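Long-range contacts in neuraminidase (Bacteroides thetaiotaomicron, PDB 5MUL), which acts as a beta-propeller glycoside hydrolase, probably a rhamnosidase, and binds glucuronic acid: residues L187-D192 and K247-A252; Y239-E244 and N254-C259; V294-I299 and Q311-K316; P330-R335 and I346-E351. All coordinates share one frame; numbering follows the deposited sequence.

How the interactions relate
From the N terminus, the chain first passes 187-192, on the connection between strands 179-184 and 195-202 of successive sheets. Interaction 1 closes the long excursion that returns at 247-252. Before that return it leaves 239-244, which interaction 2 joins to 254-259, so the two contacts cross along the chain; they also touch in space, A252 O lying against Y257 OH. Interactions 3 and 4 follow in series. Interaction 3 spans strands 296-302 and 307-311 with the loop beyond, and interaction 4 closes the hairpin of strands 335-339 and 342-347. These two touch through Y297 OH on A332 O and K316 N on E351 OE2, tying neighbouring propeller sheets together.

Interaction 1 (L187-D192 and K247-A252); sequences LIDGED and KLPITA
L187, I188 and D189 meet P249, I250 and T251 where two irregular loops of the beta-propeller are joined by a single beta bridge, I188 with I250. The 187-192 loop leads from one sheet to the next, and 247-252 approaches strand 256-259. The backbone bonds both belong to I250: its N donates to L187 O (2.8 Å), and its O receives D189 N (2.8 Å) almost straight, at 177°. T251 CA adds a weaker CH...O contact to D189 O.

The apolar contacts flank this bridge. L187 sets off away from 247-252, but with CG anti to the backbone N (chi1 179°) and CD1 turned back, CD1 reaches L248 CD2 at 3.8 Å. I188 also points away from 247-252, onto W212 and W214 of strand 208-215. D189 and P249 lie side by side, CB to CB at 3.7 Å.

Polar side chains shape the end of the 187-192 loop. D189 OD1 takes E191 N (2.8 Å) from above the carboxylate plane, forming an Asx turn. With an alanine here, E191 N would probably lose this acceptor and the turn its clasp, while P249 CG would be less well covered. E191 crosses T251 at about a right angle, its OE1 3.6 Å from T251 CB. One water gathers the rest, donating to D189 O and to E191 OE1 (2.7 Å) and accepting from A252 N (2.9 Å).

Interaction 2 (Y239-E244 and N254-C259); sequences YKSDGE and NAEYAC
K240 and E256 run past each other in opposite directions: K240 has CG anti to its carbonyl carbon (chi1 -60°), E256 has CG anti to its backbone N (chi1 -179°), and both chains stay extended beyond. Their aliphatic parts therefore lie alongside, K240 CG 3.9 Å from E256 CB, while each polar end arrives at the backbone region of the other segment. K240 NZ donates to N254 O at 2.9 Å, tilted 33° from the carbonyl plane, and has a weak salt bridge with E244 OE2. The carboxylate of E256, in turn, is gripped by one residue at both oxygens. S241 N reaches OE1 of E256 at 2.7 Å on the syn side, somewhat out of the plane, and S241 OG gives a short 2.6 Å bond to the syn lone pair of E256 OE2. Two bonds from S241 should fix the rotation of the carboxylate.

The gripping residues sit in a type I beta turn from K240 to G243, closed by G243 N on K240 O (3.1 Å). D242 OD1 tightens it with an Asx turn to E244 N (3.0 Å). E256 belongs to strand 256-259, an edge strand of a four-stranded antiparallel propeller sheet, which is interrupted by a classic beta bulge where A258 and C259 both face L226. The next sheet also takes part, since W307 NE1 donates to E256 OE2. The side chain of N254 turns back along its own loop, OD1 accepting from T251 N and ND2 donating to P249 O.

Interaction 3 (V294-I299 and Q311-K316); sequences VPQYRI and QVTDRK
Q296 lays its side-chain amide against the backbone of R315 in a two-point grip. Its OE1 accepts R315 N at 2.9 Å, in the carbonyl plane and on a lone pair, while its NE2 donates to R315 O at 3.0 Å from above that carbonyl's plane. The bend at chi2 (-74°) turns the amide to the loop. The amide of Q311 stacks on it with planes only 6° apart, and Q311 CG packs on Q296 CB at 3.6 Å.

R315 answers with its own side chain: NH1 donates to P295 O (3.2 Å), lying near the guanidinium plane. V294 covers the outgoing chain, CG1 resting on R315 O and CG2 3.4 Å from K316 O. Nearer the strands, V312 N reaches Y297 O at 2.9 Å, and V312 CG2 packs 3.7 Å from the backbone N of I299.

Farther out, the R315 guanidinium is fixed by a salt bridge from NE to D349 and by a second NH1 bond to T317 O. The Y297 ring has T313 OG1 at its edge, meets the ring of F347, and sends OH to A332 O.

R298 and Q311 form an antiparallel non-hydrogen-bonded pair at the end of outermost strand 307-311. The contact thus spans the two last strands of a four-stranded antiparallel sheet and the start of the link to the next, as in the blades of a beta-propeller.

Interaction 4 (P330-R335 and I346-E351); sequences PVARPR and IFRDEE
R335 and I346 form an antiparallel hydrogen-bonded pair in which each backbone serves the other: R335 N donates to I346 O (3.0 Å) and I346 N to R335 O (2.8 Å). Beyond P334 the register shifts by one residue, and bonding resumes with A332 N on R348 O (2.9 Å) around the bridge of V331 with D349. E350 N then donates to P330 O at 2.9 Å, nearly along the C=O axis; a water gives P330 O a second donor and accepts from R348 NH1 (2.9 Å).

The guanidinium of R348 is satisfied on all three nitrogens. Bends at chi2 (-87°) and chi3 (-62°) fold it back over 330-335, so that A332 N lies over the centre of one face and A332 CB packs 3.6 Å from R348 NH2. NE donates to W382 O, NH1 also to I329 O, and NH2 to another water at 2.8 Å. A leucine in its place would probably leave W382 O and I329 O without these donors and remove the flat group that lies over A332 N.

Both carboxylate oxygens of D349 have partners: OD1 takes E351 N (2.9 Å) from above the carboxylate plane, as an Asx turn leading into the 3-10 segment, and OD2 forms a salt bridge with NE of R315, outside the two segments. V331 CG1 rests against this carboxylate. R335 NE bonds to H386 ND1, and its side chain lies about 9 Å from that of the glucuronate-binding E389. With R348 matched by carbonyls and water, and D349 by a backbone N-H and the R315 guanidinium, a buried seam can probably carry their charges at little cost.

Interaction 1 (L187-D192 and K247-A252)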
# COMPACT_ATOMS: atom_id res chain seq x y z
N LEU A 187 -8.51 -14.32 8.94
CA LEU A 187 -9.44 -13.27 8.54
C LEU A 187 -9.97 -13.58 7.16
O LEU A 187 -11.18 -13.59 6.95
CB LEU A 187 -8.72 -11.90 8.60
CG LEU A 187 -9.54 -10.67 8.19
CD1 LEU A 187 -10.88 -10.54 8.90
CD2 LEU A 187 -8.71 -9.41 8.41
N ILE A 188 -9.08 -13.82 6.19
CA ILE A 188 -9.45 -14.26 4.84
C ILE A 188 -9.04 -15.74 4.73
O ILE A 188 -7.88 -16.06 4.94
CB ILE A 188 -8.75 -13.44 3.73
CG1 ILE A 188 -9.07 -11.94 3.83
CG2 ILE A 188 -9.20 -13.94 2.34
CD1 ILE A 188 -8.19 -11.09 2.97
N ASP A 189 -10.00 -16.60 4.42
CA ASP A 189 -9.76 -18.05 4.37
C ASP A 189 -10.04 -18.55 2.95
O ASP A 189 -11.17 -18.55 2.48
CB ASP A 189 -10.68 -18.72 5.41
CG ASP A 189 -10.51 -20.23 5.50
OD1 ASP A 189 -9.71 -20.78 4.73
OD2 ASP A 189 -11.19 -20.82 6.36
N GLY A 190 -8.98 -19.01 2.28
CA GLY A 190 -9.10 -19.57 0.94
C GLY A 190 -9.35 -21.08 0.92
O GLY A 190 -9.19 -21.70 -0.12
N GLU A 191 -9.67 -21.64 2.09
CA GLU A 191 -10.22 -23.01 2.26
C GLU A 191 -9.51 -24.10 1.45
O GLU A 191 -10.17 -24.98 0.88
CB GLU A 191 -11.69 -23.05 1.89
CG GLU A 191 -12.55 -22.05 2.62
CD GLU A 191 -13.91 -22.01 1.98
OE1 GLU A 191 -14.02 -21.43 0.88
OE2 GLU A 191 -14.86 -22.58 2.57
N ASP A 192 -8.20 -24.02 1.36
CA ASP A 192 -7.42 -24.95 0.53
C ASP A 192 -7.63 -24.88 -1.01
O ASP A 192 -6.90 -25.55 -1.74
CB ASP A 192 -7.67 -26.39 1.00
N LYS A 247 -19.51 -13.02 9.78
CA LYS A 247 -19.05 -14.05 10.68
C LYS A 247 -17.74 -14.60 10.12
O LYS A 247 -17.71 -15.14 9.04
CB LYS A 247 -20.10 -15.17 10.80
CG LYS A 247 -19.70 -16.43 11.56
CD LYS A 247 -19.71 -16.27 13.04
CE LYS A 247 -19.60 -17.63 13.75
NZ LYS A 247 -20.87 -18.43 13.79
N LEU A 248 -16.66 -14.42 10.86
CA LEU A 248 -15.33 -14.79 10.37
C LEU A 248 -15.14 -16.31 10.37
O LEU A 248 -15.79 -16.98 11.17
CB LEU A 248 -14.27 -14.16 11.27
CG LEU A 248 -14.28 -12.64 11.34
CD1 LEU A 248 -13.08 -12.18 12.16
CD2 LEU A 248 -14.25 -12.02 9.95
N PRO A 249 -14.27 -16.85 9.52
CA PRO A 249 -13.46 -16.10 8.55
C PRO A 249 -14.21 -15.78 7.28
O PRO A 249 -15.33 -16.27 7.04
CB PRO A 249 -12.32 -17.10 8.27
CG PRO A 249 -13.00 -18.41 8.34
CD PRO A 249 -13.99 -18.30 9.46
N ILE A 250 -13.63 -14.91 6.44
CA ILE A 250 -14.24 -14.51 5.21
C ILE A 250 -13.70 -15.44 4.12
O ILE A 250 -12.48 -15.54 3.85
CB ILE A 250 -13.94 -13.02 4.86
CG1 ILE A 250 -14.27 -12.10 6.04
CG2 ILE A 250 -14.71 -12.67 3.60
CD1 ILE A 250 -13.89 -10.64 5.82
N THR A 251 -14.62 -16.15 3.47
CA THR A 251 -14.31 -17.07 2.38
C THR A 251 -14.88 -16.56 1.09
O THR A 251 -15.56 -15.54 1.04
CB THR A 251 -14.91 -18.47 2.66
OG1 THR A 251 -16.33 -18.33 2.55
CG2 THR A 251 -14.55 -19.00 4.01
N ALA A 252 -14.64 -17.28 -0.01
CA ALA A 252 -15.20 -16.91 -1.27
C ALA A 252 -16.74 -16.93 -1.27
O ALA A 252 -17.38 -16.18 -2.03
CB ALA A 252 -14.66 -17.78 -2.39
O HOH W 1 -12.52 -19.30 0.08

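Interaction 2 (Y239-E244 and N254-C259)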
# COMPACT_ATOMS: atom_id res chain seq x y z
N TYR A 239 -17.24 -5.83 8.78
CA TYR A 239 -18.49 -5.52 8.08
C TYR A 239 -18.33 -5.45 6.60
O TYR A 239 -17.27 -5.10 6.06
CB TYR A 239 -19.05 -4.16 8.54
CG TYR A 239 -19.64 -4.19 9.91
CD1 TYR A 239 -18.87 -4.07 11.04
CD2 TYR A 239 -21.01 -4.40 10.08
CE1 TYR A 239 -19.41 -4.14 12.30
CE2 TYR A 239 -21.55 -4.47 11.33
CZ TYR A 239 -20.77 -4.34 12.45
OH TYR A 239 -21.35 -4.40 13.70
N LYS A 240 -19.42 -5.71 5.89
CA LYS A 240 -19.59 -5.37 4.50
C LYS A 240 -19.97 -3.88 4.40
O LYS A 240 -20.45 -3.28 5.39
CB LYS A 240 -20.68 -6.24 3.89
CG LYS A 240 -20.34 -7.71 3.97
CD LYS A 240 -21.33 -8.61 3.23
CE LYS A 240 -20.85 -10.05 3.27
NZ LYS A 240 -21.71 -10.90 2.40
N SER A 241 -19.82 -3.31 3.21
CA SER A 241 -20.14 -1.88 2.99
C SER A 241 -21.63 -1.55 3.21
O SER A 241 -21.96 -0.37 3.41
CB SER A 241 -19.77 -1.44 1.59
OG SER A 241 -20.63 -2.00 0.62
N ASP A 242 -22.51 -2.55 3.16
CA ASP A 242 -23.96 -2.37 3.33
C ASP A 242 -24.37 -2.48 4.79
O ASP A 242 -25.57 -2.46 5.10
CB ASP A 242 -24.71 -3.38 2.43
CG ASP A 242 -24.49 -4.84 2.84
OD1 ASP A 242 -23.89 -5.10 3.89
OD2 ASP A 242 -24.94 -5.75 2.09
N GLY A 243 -23.43 -2.60 5.72
CA GLY A 243 -23.72 -2.72 7.14
C GLY A 243 -23.96 -4.13 7.69
O GLY A 243 -24.17 -4.28 8.88
N GLU A 244 -23.90 -5.15 6.84
CA GLU A 244 -24.00 -6.54 7.30
C GLU A 244 -22.69 -6.92 7.98
O GLU A 244 -21.60 -6.69 7.44
CB GLU A 244 -24.29 -7.47 6.12
CG GLU A 244 -24.46 -8.97 6.46
CD GLU A 244 -24.73 -9.84 5.23
OE1 GLU A 244 -25.81 -9.66 4.62
OE2 GLU A 244 -23.89 -10.69 4.85
N ASN A 254 -18.88 -16.18 1.46
CA ASN A 254 -19.51 -15.10 2.26
C ASN A 254 -18.94 -13.70 2.00
O ASN A 254 -19.49 -12.75 2.51
CB ASN A 254 -19.57 -15.41 3.78
CG ASN A 254 -18.20 -15.46 4.45
OD1 ASN A 254 -17.22 -15.74 3.79
ND2 ASN A 254 -18.13 -15.17 5.76
N ALA A 255 -17.88 -13.60 1.21
CA ALA A 255 -17.25 -12.29 0.94
C ALA A 255 -18.18 -11.36 0.23
O ALA A 255 -18.97 -11.77 -0.61
CB ALA A 255 -16.02 -12.47 0.11
N GLU A 256 -18.04 -10.06 0.52
CA GLU A 256 -18.62 -9.02 -0.28
C GLU A 256 -17.80 -8.84 -1.54
O GLU A 256 -16.58 -8.64 -1.47
CB GLU A 256 -18.72 -7.68 0.47
CG GLU A 256 -19.36 -6.60 -0.38
CD GLU A 256 -19.47 -5.26 0.30
OE1 GLU A 256 -18.82 -5.04 1.34
OE2 GLU A 256 -20.23 -4.42 -0.24
N TYR A 257 -18.44 -8.88 -2.69
CA TYR A 257 -17.80 -8.69 -3.95
C TYR A 257 -17.99 -7.24 -4.37
O TYR A 257 -19.10 -6.82 -4.71
CB TYR A 257 -18.32 -9.70 -5.01
CG TYR A 257 -17.75 -11.03 -4.72
CD1 TYR A 257 -18.32 -11.86 -3.76
CD2 TYR A 257 -16.62 -11.47 -5.37
CE1 TYR A 257 -17.76 -13.07 -3.44
CE2 TYR A 257 -16.02 -12.69 -5.07
CZ TYR A 257 -16.60 -13.49 -4.09
OH TYR A 257 -16.02 -14.69 -3.78
N ALA A 258 -16.92 -6.44 -4.35
CA ALA A 258 -16.95 -5.08 -4.88
C ALA A 258 -17.08 -5.12 -6.38
O ALA A 258 -17.77 -4.28 -6.98
CB ALA A 258 -15.68 -4.34 -4.47
N CYS A 259 -16.42 -6.09 -7.00
CA CYS A 259 -16.52 -6.29 -8.44
C CYS A 259 -16.29 -7.76 -8.77
O CYS A 259 -15.37 -8.38 -8.23
CB CYS A 259 -15.48 -5.39 -9.13
SG CYS A 259 -15.77 -4.98 -10.86

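Interaction 3 (V294-I299 and Q311-K316)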
# COMPACT_ATOMS: atom_id res chain seq x y z
N VAL A 294 -7.17 -4.82 -24.55
CA VAL A 294 -6.36 -3.80 -23.88
C VAL A 294 -6.75 -3.69 -22.39
O VAL A 294 -7.84 -3.21 -22.08
CB VAL A 294 -6.50 -2.44 -24.57
CG1 VAL A 294 -5.55 -1.43 -23.95
CG2 VAL A 294 -6.19 -2.57 -26.07
N PRO A 295 -5.86 -4.12 -21.49
CA PRO A 295 -6.13 -3.82 -20.07
C PRO A 295 -6.16 -2.31 -19.79
O PRO A 295 -5.40 -1.55 -20.44
CB PRO A 295 -4.96 -4.48 -19.35
CG PRO A 295 -4.36 -5.41 -20.34
CD PRO A 295 -4.57 -4.78 -21.66
N GLN A 296 -7.06 -1.90 -18.89
CA GLN A 296 -7.24 -0.48 -18.54
C GLN A 296 -7.17 -0.30 -17.04
O GLN A 296 -7.61 -1.15 -16.29
CB GLN A 296 -8.60 0.02 -19.01
CG GLN A 296 -8.83 -0.14 -20.52
CD GLN A 296 -8.06 0.85 -21.38
OE1 GLN A 296 -7.45 1.83 -20.90
NE2 GLN A 296 -8.11 0.62 -22.70
N TYR A 297 -6.60 0.82 -16.63
CA TYR A 297 -6.66 1.23 -15.23
C TYR A 297 -8.07 1.50 -14.82
O TYR A 297 -8.87 2.03 -15.59
CB TYR A 297 -5.81 2.47 -15.01
CG TYR A 297 -4.33 2.23 -14.93
CD1 TYR A 297 -3.78 1.62 -13.80
CD2 TYR A 297 -3.46 2.62 -15.93
CE1 TYR A 297 -2.43 1.43 -13.67
CE2 TYR A 297 -2.10 2.44 -15.82
CZ TYR A 297 -1.58 1.84 -14.68
OH TYR A 297 -0.23 1.69 -14.55
N ARG A 298 -8.39 1.14 -13.58
CA ARG A 298 -9.72 1.27 -13.06
C ARG A 298 -9.69 1.88 -11.66
O ARG A 298 -8.71 1.71 -10.92
CB ARG A 298 -10.38 -0.12 -12.89
CG ARG A 298 -10.22 -1.11 -14.03
CD ARG A 298 -11.20 -0.84 -15.12
NE ARG A 298 -10.96 -1.71 -16.27
CZ ARG A 298 -11.88 -2.03 -17.17
NH1 ARG A 298 -13.14 -1.63 -17.03
NH2 ARG A 298 -11.54 -2.81 -18.20
N ILE A 299 -10.79 2.51 -11.32
CA ILE A 299 -11.08 2.94 -9.97
C ILE A 299 -12.40 2.27 -9.58
O ILE A 299 -13.36 2.28 -10.37
CB ILE A 299 -11.10 4.49 -9.87
CG1 ILE A 299 -11.29 4.93 -8.43
CG2 ILE A 299 -12.13 5.14 -10.80
CD1 ILE A 299 -10.05 4.77 -7.59
N GLN A 311 -13.22 3.35 -15.82
CA GLN A 311 -11.96 3.29 -16.51
C GLN A 311 -11.25 4.65 -16.35
O GLN A 311 -11.89 5.71 -16.40
CB GLN A 311 -12.25 2.99 -17.99
CG GLN A 311 -11.07 2.59 -18.82
CD GLN A 311 -11.45 2.15 -20.24
OE1 GLN A 311 -10.99 2.76 -21.21
NE2 GLN A 311 -12.27 1.09 -20.35
N VAL A 312 -9.94 4.65 -16.15
CA VAL A 312 -9.22 5.87 -15.79
C VAL A 312 -8.49 6.52 -16.95
O VAL A 312 -8.45 7.75 -17.03
CB VAL A 312 -8.26 5.58 -14.61
CG1 VAL A 312 -7.42 6.80 -14.24
CG2 VAL A 312 -9.04 5.08 -13.40
N THR A 313 -7.85 5.72 -17.77
CA THR A 313 -7.18 6.25 -18.93
C THR A 313 -7.72 5.49 -20.18
O THR A 313 -8.60 4.63 -20.10
CB THR A 313 -5.64 6.20 -18.76
OG1 THR A 313 -5.18 4.85 -18.85
CG2 THR A 313 -5.19 6.78 -17.41
N ASP A 314 -7.18 5.86 -21.33
CA ASP A 314 -7.65 5.38 -22.61
C ASP A 314 -6.45 4.74 -23.29
O ASP A 314 -5.82 5.32 -24.18
CB ASP A 314 -8.21 6.58 -23.41
CG ASP A 314 -8.69 6.20 -24.78
OD1 ASP A 314 -9.24 5.09 -24.95
OD2 ASP A 314 -8.54 7.03 -25.71
N ARG A 315 -6.10 3.55 -22.82
CA ARG A 315 -4.96 2.84 -23.34
C ARG A 315 -5.35 2.19 -24.65
O ARG A 315 -6.51 1.88 -24.85
CB ARG A 315 -4.47 1.78 -22.36
CG ARG A 315 -4.13 2.31 -20.98
CD ARG A 315 -3.49 1.24 -20.10
NE ARG A 315 -2.15 0.96 -20.53
CZ ARG A 315 -1.73 -0.03 -21.31
NH1 ARG A 315 -2.57 -1.00 -21.73
NH2 ARG A 315 -0.46 -0.09 -21.63
N LYS A 316 -4.37 1.98 -25.52
CA LYS A 316 -4.55 1.30 -26.81
C LYS A 316 -3.69 0.04 -26.98
O LYS A 316 -3.94 -0.74 -27.90
CB LYS A 316 -4.25 2.26 -27.99
CG LYS A 316 -4.15 3.76 -27.67
CD LYS A 316 -5.50 4.41 -27.42
CE LYS A 316 -5.34 5.89 -27.06
NZ LYS A 316 -4.95 6.73 -28.22

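Interaction 4 (P330-R335 and I346-E351)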
# COMPACT_ATOMS: atom_id res chain seq x y z
N PRO A 330 4.16 -3.81 -18.59
CA PRO A 330 4.35 -2.46 -19.17
C PRO A 330 3.64 -1.32 -18.44
O PRO A 330 3.80 -0.14 -18.83
CB PRO A 330 3.82 -2.61 -20.60
CG PRO A 330 2.98 -3.83 -20.60
CD PRO A 330 3.48 -4.72 -19.53
N VAL A 331 2.85 -1.65 -17.42
CA VAL A 331 2.19 -0.68 -16.55
C VAL A 331 2.45 -1.03 -15.10
O VAL A 331 2.72 -2.19 -14.77
CB VAL A 331 0.69 -0.57 -16.81
CG1 VAL A 331 0.43 -0.37 -18.28
CG2 VAL A 331 -0.08 -1.79 -16.31
N ALA A 332 2.38 -0.01 -14.23
CA ALA A 332 2.62 -0.19 -12.79
C ALA A 332 1.31 -0.40 -12.04
O ALA A 332 0.25 0.04 -12.46
CB ALA A 332 3.31 1.05 -12.22
N ARG A 333 1.44 -1.00 -10.87
CA ARG A 333 0.32 -1.04 -9.94
C ARG A 333 0.09 0.41 -9.45
O ARG A 333 1.06 1.11 -9.13
CB ARG A 333 0.67 -1.93 -8.75
CG ARG A 333 0.76 -3.43 -9.10
CD ARG A 333 1.65 -4.17 -8.08
NE ARG A 333 1.40 -5.61 -7.97
CZ ARG A 333 2.09 -6.57 -8.60
NH1 ARG A 333 1.74 -7.85 -8.44
NH2 ARG A 333 3.11 -6.28 -9.42
N PRO A 334 -1.15 0.87 -9.43
CA PRO A 334 -1.44 2.27 -9.16
C PRO A 334 -1.55 2.61 -7.69
O PRO A 334 -1.77 1.72 -6.84
CB PRO A 334 -2.76 2.47 -9.84
CG PRO A 334 -3.46 1.14 -9.69
CD PRO A 334 -2.35 0.14 -9.85
N ARG A 335 -1.42 3.92 -7.40
CA ARG A 335 -1.65 4.48 -6.07
C ARG A 335 -2.69 5.60 -6.19
O ARG A 335 -2.76 6.25 -7.23
CB ARG A 335 -0.37 5.06 -5.41
CG ARG A 335 0.72 4.07 -5.09
CD ARG A 335 0.34 3.29 -3.85
NE ARG A 335 0.73 4.01 -2.65
CZ ARG A 335 1.12 3.41 -1.53
NH1 ARG A 335 1.16 2.09 -1.43
NH2 ARG A 335 1.50 4.16 -0.49
N ILE A 346 -2.06 7.77 -9.43
CA ILE A 346 -0.67 7.81 -9.85
C ILE A 346 -0.32 6.48 -10.48
O ILE A 346 -0.62 5.43 -9.92
CB ILE A 346 0.27 8.09 -8.65
CG1 ILE A 346 -0.19 9.34 -7.87
CG2 ILE A 346 1.69 8.20 -9.12
CD1 ILE A 346 -0.25 10.60 -8.71
N PHE A 347 0.31 6.52 -11.63
CA PHE A 347 0.63 5.32 -12.38
C PHE A 347 1.88 5.52 -13.23
O PHE A 347 2.54 6.59 -13.18
CB PHE A 347 -0.57 4.90 -13.24
CG PHE A 347 -0.91 5.85 -14.36
CD1 PHE A 347 -1.59 7.04 -14.13
CD2 PHE A 347 -0.58 5.51 -15.66
CE1 PHE A 347 -1.91 7.90 -15.19
CE2 PHE A 347 -0.87 6.37 -16.71
CZ PHE A 347 -1.57 7.54 -16.49
N ARG A 348 2.25 4.48 -13.95
CA ARG A 348 3.39 4.53 -14.89
C ARG A 348 3.04 3.58 -16.03
O ARG A 348 2.58 2.46 -15.76
CB ARG A 348 4.67 4.14 -14.18
CG ARG A 348 5.90 3.95 -15.05
CD ARG A 348 6.06 2.55 -15.62
NE ARG A 348 6.21 1.54 -14.58
CZ ARG A 348 6.06 0.23 -14.74
NH1 ARG A 348 5.74 -0.29 -15.92
NH2 ARG A 348 6.21 -0.56 -13.70
N ASP A 349 3.23 4.01 -17.28
CA ASP A 349 2.72 3.26 -18.45
C ASP A 349 3.69 3.43 -19.60
O ASP A 349 4.07 4.57 -19.94
CB ASP A 349 1.36 3.82 -18.80
CG ASP A 349 0.55 2.97 -19.80
OD1 ASP A 349 1.14 2.26 -20.64
OD2 ASP A 349 -0.67 3.09 -19.70
N GLU A 350 4.04 2.33 -20.28
CA GLU A 350 4.88 2.40 -21.47
C GLU A 350 4.29 3.31 -22.53
O GLU A 350 5.06 3.93 -23.28
CB GLU A 350 5.14 1.00 -22.04
CG GLU A 350 3.94 0.33 -22.69
CD GLU A 350 4.31 -0.95 -23.43
OE1 GLU A 350 5.52 -1.31 -23.47
OE2 GLU A 350 3.36 -1.59 -23.94
N GLU A 351 2.97 3.43 -22.60
CA GLU A 351 2.32 4.33 -23.57
C GLU A 351 2.68 5.79 -23.36
O GLU A 351 2.58 6.57 -24.32
CB GLU A 351 0.80 4.23 -23.55
CG GLU A 351 0.25 2.94 -24.14
CD GLU A 351 -1.24 2.99 -24.40
OE1 GLU A 351 -1.92 3.98 -24.08
OE2 GLU A 351 -1.76 2.00 -24.94
O HOH W 2 6.66 0.70 -18.46
O HOH W 3 5.73 -3.35 -13.99